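PDB 5YS9: acyl-coenzyme A oxidase 3 from Yarrowia lipolytica, which oxidises acyl-CoA substrates of different chain lengths to trans-2-enoyl-CoA with FAD as cofactor, passing the electrons to oxygen and yielding hydrogen peroxide in peroxisomal beta-oxidation. Local coordinates for residues N9-D13 / G14-N18; S372-Q375 / Y376-T380; E512-E515 / K516-N519; T564-Y567 / E568-A572; T590-S593 / I594-S598. All coordinates share one frame; numbering follows the deposited sequence.

In the fold
Along the chain the five contacts come in numerical order, each closing before the next opens. Contact 1, the hairpin of strands 10-12 and 15-17, stands alone near the N-terminus, its centre 40 Å or more from the others. Contacts 2 to 4 lie within helices 349-385, 507-534 and 547-573, and contact 5 runs off the end of helix 579-596. Contact 2 lies in the C-alpha1 domain, contacts 3 to 5 in the C-terminal helical part. Contacts 3 and 5, with centres 12 Å apart, touch through Trp514 on Thr590, Ser593 and Ile594. Tyr567 joins contact 4 to contact 5, and Arg569 meets Ile374 of contact 2, so the two helical parts pack on each other.

Contact 1: N9-D13 / G14-N18; sequences NVEID and GKQYN
Tyr17 and Ile12 meet side chain to side chain in a short beta hairpin, whose strands 10-12 and 15-17 are joined by a type I' turn from Ile12 to Lys15. Ile12 CD1 comes obliquely to Tyr17 CD1 at 3.5 Å, the two side chains crossing at about a right angle, and the ring edge at Tyr17 CE1 lies 3.8 Å from Ile12 O. Tyr17 CG sits anti to its own carbonyl carbon (chi1 -63°), which carries the ring from its strand partner Val10 to the diagonal neighbour Ile12. Cutting Tyr17 back to an alanine is likely to leave Ile12 CD1 without its aromatic partner and open a gap on the face that meets Glu22 and Lys25. Val10 and Tyr17 form a hydrogen-bonded pair, with Tyr17 N to Val10 O at 2.7 Å and Val10 N to Tyr17 O at 3.2 Å. Glu11 and Gln16, a non-hydrogen-bonded pair, occupy the other face, where Glu11 CG lies 3.7 Å from Gln16 NE2. At the turn, a beta carbon on Gly14 would collide with Asp13 O. Ile12 N reaches Lys15 O at 2.9 Å, whereas Lys15 N approaches Ile12 O from above the carbonyl plane, 64° out of it, at 3.3 Å.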
loop_
_atom_site.group_PDB
_atom_site.type_symbol
_atom_site.label_atom_id
_atom_site.label_comp_id
_atom_site.label_asym_id
_atom_site.label_seq_id
_atom_site.Cartn_x
_atom_site.Cartn_y
_atom_site.Cartn_z
ATOM N N ASN A 9 -9.495 -8.016 -35.526
ATOM C CA ASN A 9 -10.818 -7.916 -34.946
ATOM C C ASN A 9 -11.353 -9.250 -34.439
ATOM O O ASN A 9 -10.884 -10.307 -34.831
ATOM C CB ASN A 9 -11.776 -7.330 -35.973
ATOM C CG ASN A 9 -11.976 -5.845 -35.801
ATOM O OD1 ASN A 9 -11.125 -5.152 -35.257
ATOM N ND2 ASN A 9 -13.107 -5.346 -36.268
ATOM N N VAL A 10 -12.332 -9.180 -33.553
ATOM C CA VAL A 10 -12.898 -10.356 -32.928
ATOM C C VAL A 10 -14.273 -10.603 -33.493
ATOM O O VAL A 10 -15.012 -9.670 -33.740
ATOM C CB VAL A 10 -13.018 -10.181 -31.408
ATOM C CG1 VAL A 10 -13.548 -11.449 -30.774
ATOM C CG2 VAL A 10 -11.675 -9.824 -30.813
ATOM N N GLU A 11 -14.598 -11.864 -33.740
ATOM C CA GLU A 11 -15.912 -12.219 -34.231
ATOM C C GLU A 11 -16.642 -13.065 -33.217
ATOM O O GLU A 11 -16.173 -14.125 -32.840
ATOM C CB GLU A 11 -15.768 -13.023 -35.508
ATOM C CG GLU A 11 -16.287 -12.343 -36.760
ATOM C CD GLU A 11 -15.990 -13.145 -38.009
ATOM O OE1 GLU A 11 -16.383 -12.709 -39.105
ATOM O OE2 GLU A 11 -15.359 -14.216 -37.898
ATOM N N ILE A 12 -17.801 -12.600 -32.782
ATOM C CA ILE A 12 -18.639 -13.377 -31.893
ATOM C C ILE A 12 -20.062 -13.415 -32.410
ATOM O O ILE A 12 -20.684 -12.380 -32.568
ATOM C CB ILE A 12 -18.653 -12.768 -30.481
ATOM C CG1 ILE A 12 -17.258 -12.802 -29.874
ATOM C CG2 ILE A 12 -19.632 -13.509 -29.589
ATOM C CD1 ILE A 12 -16.673 -11.439 -29.630
ATOM N N ASP A 13 -20.590 -14.609 -32.624
ATOM C CA ASP A 13 -21.964 -14.767 -33.086
ATOM C C ASP A 13 -22.275 -14.022 -34.377
ATOM O O ASP A 13 -23.330 -13.427 -34.515
ATOM C CB ASP A 13 -22.955 -14.379 -31.991
ATOM C CG ASP A 13 -22.989 -15.386 -30.867
ATOM O OD1 ASP A 13 -22.481 -16.500 -31.076
ATOM O OD2 ASP A 13 -23.506 -15.068 -29.779
ATOM N N GLY A 14 -21.348 -14.066 -35.320
ATOM C CA GLY A 14 -21.559 -13.470 -36.623
ATOM C C GLY A 14 -21.302 -11.981 -36.729
ATOM O O GLY A 14 -21.560 -11.378 -37.763
ATOM N N LYS A 15 -20.780 -11.383 -35.669
ATOM C CA LYS A 15 -20.548 -9.953 -35.657
ATOM C C LYS A 15 -19.106 -9.664 -35.309
ATOM O O LYS A 15 -18.446 -10.454 -34.661
ATOM C CB LYS A 15 -21.487 -9.264 -34.672
ATOM C CG LYS A 15 -22.923 -9.149 -35.155
ATOM C CD LYS A 15 -23.803 -8.427 -34.149
ATOM C CE LYS A 15 -25.283 -8.644 -34.438
ATOM N NZ LYS A 15 -26.108 -7.413 -34.247
ATOM N N GLN A 16 -18.618 -8.526 -35.763
ATOM C CA GLN A 16 -17.239 -8.139 -35.550
ATOM C C GLN A 16 -17.124 -7.062 -34.489
ATOM O O GLN A 16 -17.905 -6.131 -34.447
ATOM C CB GLN A 16 -16.622 -7.658 -36.852
ATOM C CG GLN A 16 -15.989 -8.766 -37.669
ATOM C CD GLN A 16 -14.481 -8.679 -37.673
ATOM O OE1 GLN A 16 -13.920 -7.592 -37.596
ATOM N NE2 GLN A 16 -13.817 -9.823 -37.761
ATOM N N TYR A 17 -16.116 -7.196 -33.646
ATOM C CA TYR A 17 -15.917 -6.280 -32.550
ATOM C C TYR A 17 -14.517 -5.742 -32.575
ATOM O O TYR A 17 -13.636 -6.322 -33.165
ATOM C CB TYR A 17 -16.170 -6.966 -31.219
ATOM C CG TYR A 17 -17.574 -7.440 -31.042
ATOM C CD1 TYR A 17 -17.958 -8.695 -31.460
ATOM C CD2 TYR A 17 -18.521 -6.634 -30.463
ATOM C CE1 TYR A 17 -19.249 -9.133 -31.303
ATOM C CE2 TYR A 17 -19.814 -7.062 -30.300
ATOM C CZ TYR A 17 -20.171 -8.307 -30.722
ATOM O OH TYR A 17 -21.452 -8.727 -30.552
ATOM N N ASN A 18 -14.331 -4.603 -31.945
ATOM C CA ASN A 18 -13.034 -3.977 -31.842
ATOM C C ASN A 18 -12.672 -3.814 -30.376
ATOM O O ASN A 18 -13.387 -4.273 -29.517
ATOM C CB ASN A 18 -12.981 -2.658 -32.616
ATOM C CG ASN A 18 -13.884 -1.600 -32.045
ATOM O OD1 ASN A 18 -13.921 -1.374 -30.853
ATOM N ND2 ASN A 18 -14.603 -0.928 -32.907
#

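Contact 2: S372-Q375 / Y376-T380; sequences SQIQ and YDQTT
Tyr376 N, Asp377 N and Gln378 N bond to Ser372 O, Gln373 O and Ile374 O in the i to i+4 pattern of an alpha-helix, here helix 349-385 of the C-alpha1 domain. Gln373 and Asp377, one turn apart, meet on its side. With CG set anti to the backbone N (chi1 -178°) and the chain bent at the next bond, the glutamine brings its amide forward along the helix. Gln373 NE2 gives a weak hydrogen bond to Asp377 OD2 at 3.3 Å and lies 3.0 Å from Asp377 OD1, facing both oxygens with its plane 68° from the carboxylate's. A leucine in place of Asp377 would probably leave Gln373 NE2 without this acceptor and its amide freer to turn. Elsewhere on the helix surface, Gln375 and Gln378 hold their amide planes only 18° apart, and Gln378 NE2 comes to 3.8 Å from Gln375 CG. Tyr376 turns to the neighbouring helices, packing on Leu401 of helix 391-428 and Ile303 of helix 300-330; Thr379 also reaches Leu401. Thr380 OG1 sits 3.5 Å above the plane of the Tyr376 ring, nearer its margin than its middle. Gln375 O is gripped twice by one residue: Thr379 OG1 donates to it at 2.9 Å and Thr379 N at 3.1 Å, from opposite faces of the carbonyl plane.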
loop_
_atom_site.group_PDB
_atom_site.type_symbol
_atom_site.label_atom_id
_atom_site.label_comp_id
_atom_site.label_asym_id
_atom_site.label_seq_id
_atom_site.Cartn_x
_atom_site.Cartn_y
_atom_site.Cartn_z
ATOM N N SER A 372 -17.808 -15.665 14.116
ATOM C CA SER A 372 -17.502 -15.007 15.387
ATOM C C SER A 372 -18.728 -14.454 16.083
ATOM O O SER A 372 -18.836 -14.541 17.319
ATOM C CB SER A 372 -16.503 -13.886 15.199
ATOM O OG SER A 372 -15.244 -14.420 14.932
ATOM N N GLN A 373 -19.622 -13.842 15.304
ATOM C CA GLN A 373 -20.863 -13.273 15.850
ATOM C C GLN A 373 -21.794 -14.391 16.355
ATOM O O GLN A 373 -22.441 -14.235 17.389
ATOM C CB GLN A 373 -21.571 -12.369 14.824
ATOM C CG GLN A 373 -22.859 -11.680 15.298
ATOM C CD GLN A 373 -22.690 -10.705 16.489
ATOM O OE1 GLN A 373 -21.699 -9.959 16.605
ATOM N NE2 GLN A 373 -23.691 -10.696 17.370
ATOM N N ILE A 374 -21.836 -15.498 15.625
ATOM C CA ILE A 374 -22.632 -16.664 15.984
ATOM C C ILE A 374 -22.036 -17.360 17.217
ATOM O O ILE A 374 -22.758 -17.589 18.166
ATOM C CB ILE A 374 -22.763 -17.666 14.808
ATOM C CG1 ILE A 374 -23.506 -17.034 13.604
ATOM C CG2 ILE A 374 -23.480 -18.938 15.254
ATOM C CD1 ILE A 374 -23.136 -17.668 12.271
ATOM N N GLN A 375 -20.730 -17.643 17.238
ATOM C CA GLN A 375 -20.134 -18.248 18.445
ATOM C C GLN A 375 -20.347 -17.346 19.669
ATOM O O GLN A 375 -20.784 -17.823 20.721
ATOM C CB GLN A 375 -18.668 -18.636 18.265
ATOM C CG GLN A 375 -18.515 -20.066 17.778
ATOM C CD GLN A 375 -17.127 -20.367 17.239
ATOM O OE1 GLN A 375 -16.118 -19.894 17.775
ATOM N NE2 GLN A 375 -17.066 -21.147 16.168
ATOM N N TYR A 376 -20.112 -16.046 19.512
ATOM C CA TYR A 376 -20.450 -15.109 20.567
ATOM C C TYR A 376 -21.933 -15.189 21.014
ATOM O O TYR A 376 -22.193 -15.175 22.203
ATOM C CB TYR A 376 -20.063 -13.680 20.183
ATOM C CG TYR A 376 -20.538 -12.654 21.190
ATOM C CD1 TYR A 376 -19.812 -12.391 22.353
ATOM C CD2 TYR A 376 -21.748 -11.981 21.006
ATOM C CE1 TYR A 376 -20.269 -11.464 23.284
ATOM C CE2 TYR A 376 -22.219 -11.059 21.928
ATOM C CZ TYR A 376 -21.481 -10.797 23.062
ATOM O OH TYR A 376 -21.959 -9.881 23.976
ATOM N N ASP A 377 -22.894 -15.270 20.089
ATOM C CA ASP A 377 -24.326 -15.317 20.475
ATOM C C ASP A 377 -24.700 -16.599 21.243
ATOM O O ASP A 377 -25.372 -16.515 22.265
ATOM C CB ASP A 377 -25.276 -15.086 19.277
ATOM C CG ASP A 377 -25.178 -13.657 18.715
ATOM O OD1 ASP A 377 -24.647 -12.751 19.382
ATOM O OD2 ASP A 377 -25.609 -13.429 17.584
ATOM N N GLN A 378 -24.227 -17.756 20.789
ATOM C CA GLN A 378 -24.541 -19.035 21.465
ATOM C C GLN A 378 -23.876 -19.084 22.864
ATOM O O GLN A 378 -24.419 -19.686 23.791
ATOM C CB GLN A 378 -24.207 -20.314 20.624
ATOM C CG GLN A 378 -23.184 -20.158 19.526
ATOM C CD GLN A 378 -23.104 -21.298 18.527
ATOM O OE1 GLN A 378 -24.107 -21.627 17.879
ATOM N NE2 GLN A 378 -21.880 -21.834 18.312
ATOM N N THR A 379 -22.726 -18.423 23.006
ATOM C CA THR A 379 -21.988 -18.408 24.247
ATOM C C THR A 379 -22.652 -17.471 25.251
ATOM O O THR A 379 -22.676 -17.777 26.431
ATOM C CB THR A 379 -20.516 -18.066 23.974
ATOM O OG1 THR A 379 -19.971 -19.114 23.184
ATOM C CG2 THR A 379 -19.704 -17.960 25.237
ATOM N N THR A 380 -23.207 -16.358 24.786
ATOM C CA THR A 380 -23.952 -15.448 25.650
ATOM C C THR A 380 -25.273 -16.103 26.072
ATOM O O THR A 380 -25.667 -15.999 27.237
ATOM C CB THR A 380 -24.176 -14.073 24.962
ATOM O OG1 THR A 380 -22.921 -13.395 24.897
ATOM C CG2 THR A 380 -25.190 -13.169 25.724
#

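Contact 3: E512-E515 / K516-N519; sequences EAWE and KVAN
With CG anti to its carbonyl carbon (chi1 -79°), Trp514 holds its indole beside Val517, whose CG2 lies between its own backbone N and carbonyl carbon. That methyl reaches Trp514 CE3 obliquely at 3.6 Å, meeting the ring's six-membered half. Both Val517 methyls also rest against the preceding turn, CG1 and CG2 each 3.6 Å from Ala513 O. The same carbonyl accepts Val517 N at 3.3 Å, a longer bond than Lys516 N to Glu512 O at 2.7 Å. Glu512 and Lys516 have the spacing for an ion pair along the helix but do not make one: Glu512 OE1 and Lys516 NZ are 7.0 Å apart. Each has a partner elsewhere, Glu512 in a salt bridge with Arg502 and the buried Lys516 amine on Ala497 O and Leu494 O. Trp514 stacks edge-to-face with Phe601 of helix 598-604 and packs on Val563 of helix 547-573 and Ile594 of helix 579-596, so helix 507-534 meets three neighbouring helices through one indole.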
loop_
_atom_site.group_PDB
_atom_site.type_symbol
_atom_site.label_atom_id
_atom_site.label_comp_id
_atom_site.label_asym_id
_atom_site.label_seq_id
_atom_site.Cartn_x
_atom_site.Cartn_y
_atom_site.Cartn_z
ATOM N N GLU A 512 -6.773 -30.233 9.267
ATOM C CA GLU A 512 -5.843 -30.873 10.179
ATOM C C GLU A 512 -4.439 -30.282 9.984
ATOM O O GLU A 512 -3.718 -30.020 10.945
ATOM C CB GLU A 512 -5.859 -32.389 9.968
ATOM C CG GLU A 512 -5.174 -33.200 11.060
ATOM C CD GLU A 512 -4.754 -34.565 10.547
ATOM O OE1 GLU A 512 -3.565 -34.799 10.270
ATOM O OE2 GLU A 512 -5.636 -35.411 10.362
ATOM N N ALA A 513 -4.087 -30.040 8.734
ATOM C CA ALA A 513 -2.775 -29.491 8.416
ATOM C C ALA A 513 -2.545 -28.063 8.995
ATOM O O ALA A 513 -1.444 -27.748 9.404
ATOM C CB ALA A 513 -2.566 -29.509 6.904
ATOM N N TRP A 514 -3.589 -27.227 9.023
ATOM C CA TRP A 514 -3.526 -25.908 9.698
ATOM C C TRP A 514 -3.527 -26.018 11.234
ATOM O O TRP A 514 -2.903 -25.187 11.931
ATOM C CB TRP A 514 -4.639 -24.949 9.191
ATOM C CG TRP A 514 -4.248 -24.378 7.904
ATOM C CD1 TRP A 514 -4.717 -24.719 6.668
ATOM C CD2 TRP A 514 -3.208 -23.414 7.694
ATOM N NE1 TRP A 514 -4.028 -24.012 5.696
ATOM C CE2 TRP A 514 -3.102 -23.206 6.298
ATOM C CE3 TRP A 514 -2.343 -22.708 8.556
ATOM C CZ2 TRP A 514 -2.179 -22.300 5.738
ATOM C CZ3 TRP A 514 -1.443 -21.798 8.010
ATOM C CH2 TRP A 514 -1.354 -21.613 6.600
ATOM N N GLU A 515 -4.235 -27.020 11.758
ATOM C CA GLU A 515 -4.164 -27.341 13.185
ATOM C C GLU A 515 -2.769 -27.806 13.550
ATOM O O GLU A 515 -2.234 -27.395 14.600
ATOM C CB GLU A 515 -5.249 -28.359 13.601
ATOM C CG GLU A 515 -6.676 -27.811 13.478
ATOM C CD GLU A 515 -7.758 -28.787 13.951
ATOM O OE1 GLU A 515 -7.462 -29.985 14.194
ATOM O OE2 GLU A 515 -8.927 -28.363 14.101
ATOM N N LYS A 516 -2.135 -28.596 12.682
ATOM C CA LYS A 516 -0.803 -29.032 13.002
ATOM C C LYS A 516 0.188 -27.874 13.131
ATOM O O LYS A 516 0.899 -27.776 14.096
ATOM C CB LYS A 516 -0.236 -30.037 11.991
ATOM C CG LYS A 516 0.858 -30.880 12.662
ATOM C CD LYS A 516 1.906 -31.421 11.731
ATOM C CE LYS A 516 3.041 -32.096 12.492
ATOM N NZ LYS A 516 2.747 -33.494 12.898
ATOM N N VAL A 517 0.275 -27.038 12.117
ATOM C CA VAL A 517 1.296 -25.996 12.102
ATOM C C VAL A 517 1.035 -24.911 13.189
ATOM O O VAL A 517 1.982 -24.402 13.755
ATOM C CB VAL A 517 1.501 -25.399 10.673
ATOM C CG1 VAL A 517 1.918 -26.509 9.702
ATOM C CG2 VAL A 517 0.252 -24.674 10.164
ATOM N N ALA A 518 -0.234 -24.605 13.485
ATOM C CA ALA A 518 -0.595 -23.705 14.587
ATOM C C ALA A 518 -0.161 -24.272 15.911
ATOM O O ALA A 518 0.564 -23.624 16.667
ATOM C CB ALA A 518 -2.100 -23.461 14.620
ATOM N N ASN A 519 -0.580 -25.508 16.172
ATOM C CA ASN A 519 -0.183 -26.198 17.394
ATOM C C ASN A 519 1.338 -26.325 17.527
ATOM O O ASN A 519 1.915 -26.035 18.581
ATOM C CB ASN A 519 -0.867 -27.550 17.473
ATOM C CG ASN A 519 -0.421 -28.334 18.680
ATOM O OD1 ASN A 519 0.380 -29.236 18.520
ATOM N ND2 ASN A 519 -0.848 -27.937 19.897
#

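Contact 4: T564-Y567 / E568-A572; sequences TAFY and ERINA
Helix 547-573 of the C-terminal helical region brings Phe566 and Ile570 together one turn apart on its buried side. Ile570 CD1 approaches the ring obliquely, 3.6 Å from Phe566 CD1, and is also 3.5 Å from Phe566 O. Ile570 CG1 stands anti to its carbonyl carbon (chi1 -67°), which turns the ethyl branch back along the helix to the phenyl group. Both side chains touch Ala586 of helix 579-596, and Phe566 also packs on Tyr363 of helix 349-385. Tyr567 OH bonds to Asn587 OD1, again on helix 579-596. On the more exposed side, Thr564 and Glu568 run side by side in the same direction. The carboxylate comes to the methyl rather than the hydroxyl: Glu568 OE1 lies 3.2 Å and Glu568 OE2 3.3 Å from Thr564 CG2, while Thr564 OG1 turns to Lys560 O in a weak bond. Beneath them Glu568 N bonds to Thr564 O at 2.9 Å. The next amide is shared: Arg569 N bonds to Ala565 O at 3.1 Å and, weakly, to Phe566 O at 3.4 Å. Asn571 N points almost straight at Tyr567 O, the angle at hydrogen being 179°. Between residues 564-567 and 568-572, then, the hydrogen bonds are all backbone ones, and the side chains meet by van der Waals contact: alkyl on ring inside, methyl against carboxylate outside.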
loop_
_atom_site.group_PDB
_atom_site.type_symbol
_atom_site.label_atom_id
_atom_site.label_comp_id
_atom_site.label_asym_id
_atom_site.label_seq_id
_atom_site.Cartn_x
_atom_site.Cartn_y
_atom_site.Cartn_z
ATOM N N THR A 564 -10.936 -22.628 8.989
ATOM C CA THR A 564 -11.957 -23.327 9.743
ATOM C C THR A 564 -13.318 -22.685 9.570
ATOM O O THR A 564 -14.287 -23.364 9.222
ATOM C CB THR A 564 -11.505 -23.446 11.200
ATOM O OG1 THR A 564 -10.558 -24.503 11.217
ATOM C CG2 THR A 564 -12.606 -23.786 12.127
ATOM N N ALA A 565 -13.382 -21.373 9.745
ATOM C CA ALA A 565 -14.662 -20.674 9.626
ATOM C C ALA A 565 -15.271 -20.770 8.236
ATOM O O ALA A 565 -16.495 -20.921 8.116
ATOM C CB ALA A 565 -14.528 -19.232 10.053
ATOM N N PHE A 566 -14.443 -20.728 7.187
ATOM C CA PHE A 566 -14.972 -20.918 5.835
ATOM C C PHE A 566 -15.696 -22.281 5.694
ATOM O O PHE A 566 -16.874 -22.338 5.350
ATOM C CB PHE A 566 -13.843 -20.771 4.792
ATOM C CG PHE A 566 -14.286 -20.259 3.426
ATOM C CD1 PHE A 566 -15.622 -20.267 3.002
ATOM C CD2 PHE A 566 -13.325 -19.814 2.529
ATOM C CE1 PHE A 566 -15.975 -19.822 1.723
ATOM C CE2 PHE A 566 -13.675 -19.369 1.247
ATOM C CZ PHE A 566 -14.992 -19.384 0.846
ATOM N N TYR A 567 -14.996 -23.366 6.012
ATOM C CA TYR A 567 -15.569 -24.734 5.911
ATOM C C TYR A 567 -16.792 -24.974 6.813
ATOM O O TYR A 567 -17.824 -25.479 6.346
ATOM C CB TYR A 567 -14.473 -25.770 6.162
ATOM C CG TYR A 567 -13.454 -25.870 5.032
ATOM C CD1 TYR A 567 -13.860 -26.067 3.713
ATOM C CD2 TYR A 567 -12.069 -25.788 5.278
ATOM C CE1 TYR A 567 -12.932 -26.183 2.676
ATOM C CE2 TYR A 567 -11.128 -25.909 4.239
ATOM C CZ TYR A 567 -11.574 -26.098 2.946
ATOM O OH TYR A 567 -10.683 -26.247 1.914
ATOM N N GLU A 568 -16.688 -24.532 8.073
ATOM C CA GLU A 568 -17.782 -24.666 9.058
ATOM C C GLU A 568 -19.051 -23.995 8.600
ATOM O O GLU A 568 -20.139 -24.516 8.821
ATOM C CB GLU A 568 -17.393 -24.129 10.466
ATOM C CG GLU A 568 -17.166 -25.204 11.546
ATOM C CD GLU A 568 -15.862 -25.053 12.360
ATOM O OE1 GLU A 568 -14.974 -25.935 12.196
ATOM O OE2 GLU A 568 -15.717 -24.084 13.167
ATOM N N ARG A 569 -18.926 -22.828 7.982
ATOM C CA ARG A 569 -20.102 -22.046 7.558
ATOM C C ARG A 569 -20.719 -22.650 6.299
ATOM O O ARG A 569 -21.927 -22.577 6.120
ATOM C CB ARG A 569 -19.758 -20.550 7.316
ATOM C CG ARG A 569 -19.346 -19.714 8.542
ATOM C CD ARG A 569 -20.426 -19.484 9.608
ATOM N NE ARG A 569 -21.751 -19.198 9.054
ATOM C CZ ARG A 569 -22.897 -19.796 9.402
ATOM N NH1 ARG A 569 -22.958 -20.723 10.358
ATOM N NH2 ARG A 569 -24.015 -19.437 8.788
ATOM N N ILE A 570 -19.888 -23.239 5.438
ATOM C CA ILE A 570 -20.362 -23.966 4.242
ATOM C C ILE A 570 -21.177 -25.189 4.669
ATOM O O ILE A 570 -22.307 -25.363 4.221
ATOM C CB ILE A 570 -19.193 -24.393 3.309
ATOM C CG1 ILE A 570 -18.531 -23.155 2.673
ATOM C CG2 ILE A 570 -19.698 -25.323 2.211
ATOM C CD1 ILE A 570 -17.146 -23.371 2.063
ATOM N N ASN A 571 -20.576 -26.023 5.519
ATOM C CA ASN A 571 -21.232 -27.196 6.060
ATOM C C ASN A 571 -22.522 -26.770 6.748
ATOM O O ASN A 571 -23.551 -27.338 6.487
ATOM C CB ASN A 571 -20.327 -27.936 7.046
ATOM C CG ASN A 571 -20.957 -29.239 7.555
ATOM O OD1 ASN A 571 -21.214 -29.412 8.769
ATOM N ND2 ASN A 571 -21.223 -30.169 6.627
ATOM N N ALA A 572 -22.485 -25.727 7.567
ATOM C CA ALA A 572 -23.665 -25.336 8.346
ATOM C C ALA A 572 -24.793 -24.684 7.559
ATOM O O ALA A 572 -25.937 -24.912 7.891
ATOM C CB ALA A 572 -23.267 -24.408 9.488
#

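Contact 5: T590-S593 / I594-S598; sequences TLWS and IEEDS
At the C-terminal end of helix 579-596 the CH-pi contact comes first: Glu596 lays its CG over one face of Trp592, 3.8 Å from the centroid of the five-membered ring and 24° off the normal. Bent at chi2 (-71°), the chain carries the carboxylate past the pyrrole edge, above the ring plane but beyond its outline, with Glu596 CD 3.7 Å from Trp592 NE1. Apolar contact is looser, Leu591 CD2 meeting Ile594 CD1 at 4.3 Å. Among the backbone bonds, Glu596 N to Trp592 O is 2.8 Å, but Asp597 N reaches Ser593 O only weakly at 3.3 Å as the helix gives out. The buried polar ends find partners on other helices and along their own: Glu595 forms a salt bridge with Arg353 and a hydrogen bond with Thr616 of helix 609-628, and packs on Gln548 of the second subunit; Ser593 OG is held by Phe589 O and Arg559. Thus Arg353 probably steadies a buried negative charge on Glu595, whereas Glu596 touches the tryptophan mainly through its aliphatic carbon.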
loop_
_atom_site.group_PDB
_atom_site.type_symbol
_atom_site.label_atom_id
_atom_site.label_comp_id
_atom_site.label_asym_id
_atom_site.label_seq_id
_atom_site.Cartn_x
_atom_site.Cartn_y
_atom_site.Cartn_z
ATOM N N THR A 590 -7.492 -22.258 0.899
ATOM C CA THR A 590 -6.782 -23.009 1.879
ATOM C C THR A 590 -5.465 -23.553 1.300
ATOM O O THR A 590 -4.408 -23.509 1.968
ATOM C CB THR A 590 -7.680 -24.121 2.468
ATOM O OG1 THR A 590 -8.806 -23.547 3.158
ATOM C CG2 THR A 590 -6.899 -24.979 3.440
ATOM N N LEU A 591 -5.526 -24.050 0.063
ATOM C CA LEU A 591 -4.337 -24.580 -0.594
ATOM C C LEU A 591 -3.363 -23.482 -1.018
ATOM O O LEU A 591 -2.145 -23.680 -1.037
ATOM C CB LEU A 591 -4.764 -25.407 -1.778
ATOM C CG LEU A 591 -5.468 -26.713 -1.338
ATOM C CD1 LEU A 591 -6.376 -27.250 -2.410
ATOM C CD2 LEU A 591 -4.426 -27.766 -0.963
ATOM N N TRP A 592 -3.913 -22.327 -1.390
ATOM C CA TRP A 592 -3.103 -21.180 -1.727
ATOM C C TRP A 592 -2.325 -20.755 -0.455
ATOM O O TRP A 592 -1.095 -20.584 -0.501
ATOM C CB TRP A 592 -3.976 -20.052 -2.345
ATOM C CG TRP A 592 -3.279 -18.760 -2.455
ATOM C CD1 TRP A 592 -2.324 -18.421 -3.358
ATOM C CD2 TRP A 592 -3.454 -17.639 -1.606
ATOM N NE1 TRP A 592 -1.896 -17.162 -3.139
ATOM C CE2 TRP A 592 -2.563 -16.638 -2.064
ATOM C CE3 TRP A 592 -4.256 -17.382 -0.484
ATOM C CZ2 TRP A 592 -2.448 -15.373 -1.446
ATOM C CZ3 TRP A 592 -4.134 -16.117 0.150
ATOM C CH2 TRP A 592 -3.232 -15.129 -0.343
ATOM N N SER A 593 -3.049 -20.663 0.670
ATOM C CA SER A 593 -2.462 -20.310 1.960
ATOM C C SER A 593 -1.339 -21.239 2.378
ATOM O O SER A 593 -0.364 -20.789 2.981
ATOM C CB SER A 593 -3.519 -20.339 3.051
ATOM O OG SER A 593 -4.549 -19.430 2.790
ATOM N N ILE A 594 -1.507 -22.524 2.107
ATOM C CA ILE A 594 -0.481 -23.521 2.328
ATOM C C ILE A 594 0.718 -23.262 1.436
ATOM O O ILE A 594 1.844 -23.348 1.864
ATOM C CB ILE A 594 -1.044 -24.934 2.076
ATOM C CG1 ILE A 594 -2.037 -25.303 3.173
ATOM C CG2 ILE A 594 0.058 -25.976 2.003
ATOM C CD1 ILE A 594 -2.883 -26.513 2.877
ATOM N N GLU A 595 0.451 -22.935 0.187
ATOM C CA GLU A 595 1.493 -22.648 -0.775
ATOM C C GLU A 595 2.311 -21.410 -0.436
ATOM O O GLU A 595 3.507 -21.380 -0.644
ATOM C CB GLU A 595 0.890 -22.534 -2.160
ATOM C CG GLU A 595 1.906 -22.333 -3.252
ATOM C CD GLU A 595 1.254 -22.093 -4.575
ATOM O OE1 GLU A 595 0.403 -21.203 -4.651
ATOM O OE2 GLU A 595 1.580 -22.799 -5.529
ATOM N N GLU A 596 1.646 -20.381 0.058
ATOM C CA GLU A 596 2.313 -19.165 0.482
ATOM C C GLU A 596 3.215 -19.393 1.679
ATOM O O GLU A 596 4.188 -18.691 1.862
ATOM C CB GLU A 596 1.330 -18.025 0.725
ATOM C CG GLU A 596 0.572 -17.579 -0.517
ATOM C CD GLU A 596 1.433 -16.833 -1.523
ATOM O OE1 GLU A 596 1.981 -17.472 -2.435
ATOM O OE2 GLU A 596 1.548 -15.605 -1.423
ATOM N N ASP A 597 2.876 -20.365 2.509
ATOM C CA ASP A 597 3.682 -20.630 3.678
ATOM C C ASP A 597 4.075 -22.093 3.727
ATOM O O ASP A 597 3.842 -22.784 4.702
ATOM C CB ASP A 597 2.904 -20.259 4.936
ATOM C CG ASP A 597 3.620 -19.233 5.784
ATOM O OD1 ASP A 597 4.850 -19.307 5.906
ATOM O OD2 ASP A 597 2.947 -18.356 6.338
ATOM N N SER A 598 4.768 -22.517 2.683
ATOM C CA SER A 598 5.159 -23.901 2.494
ATOM C C SER A 598 6.070 -24.368 3.604
ATOM O O SER A 598 6.008 -25.507 4.023
ATOM C CB SER A 598 5.827 -24.087 1.144
ATOM O OG SER A 598 7.051 -23.399 1.088
#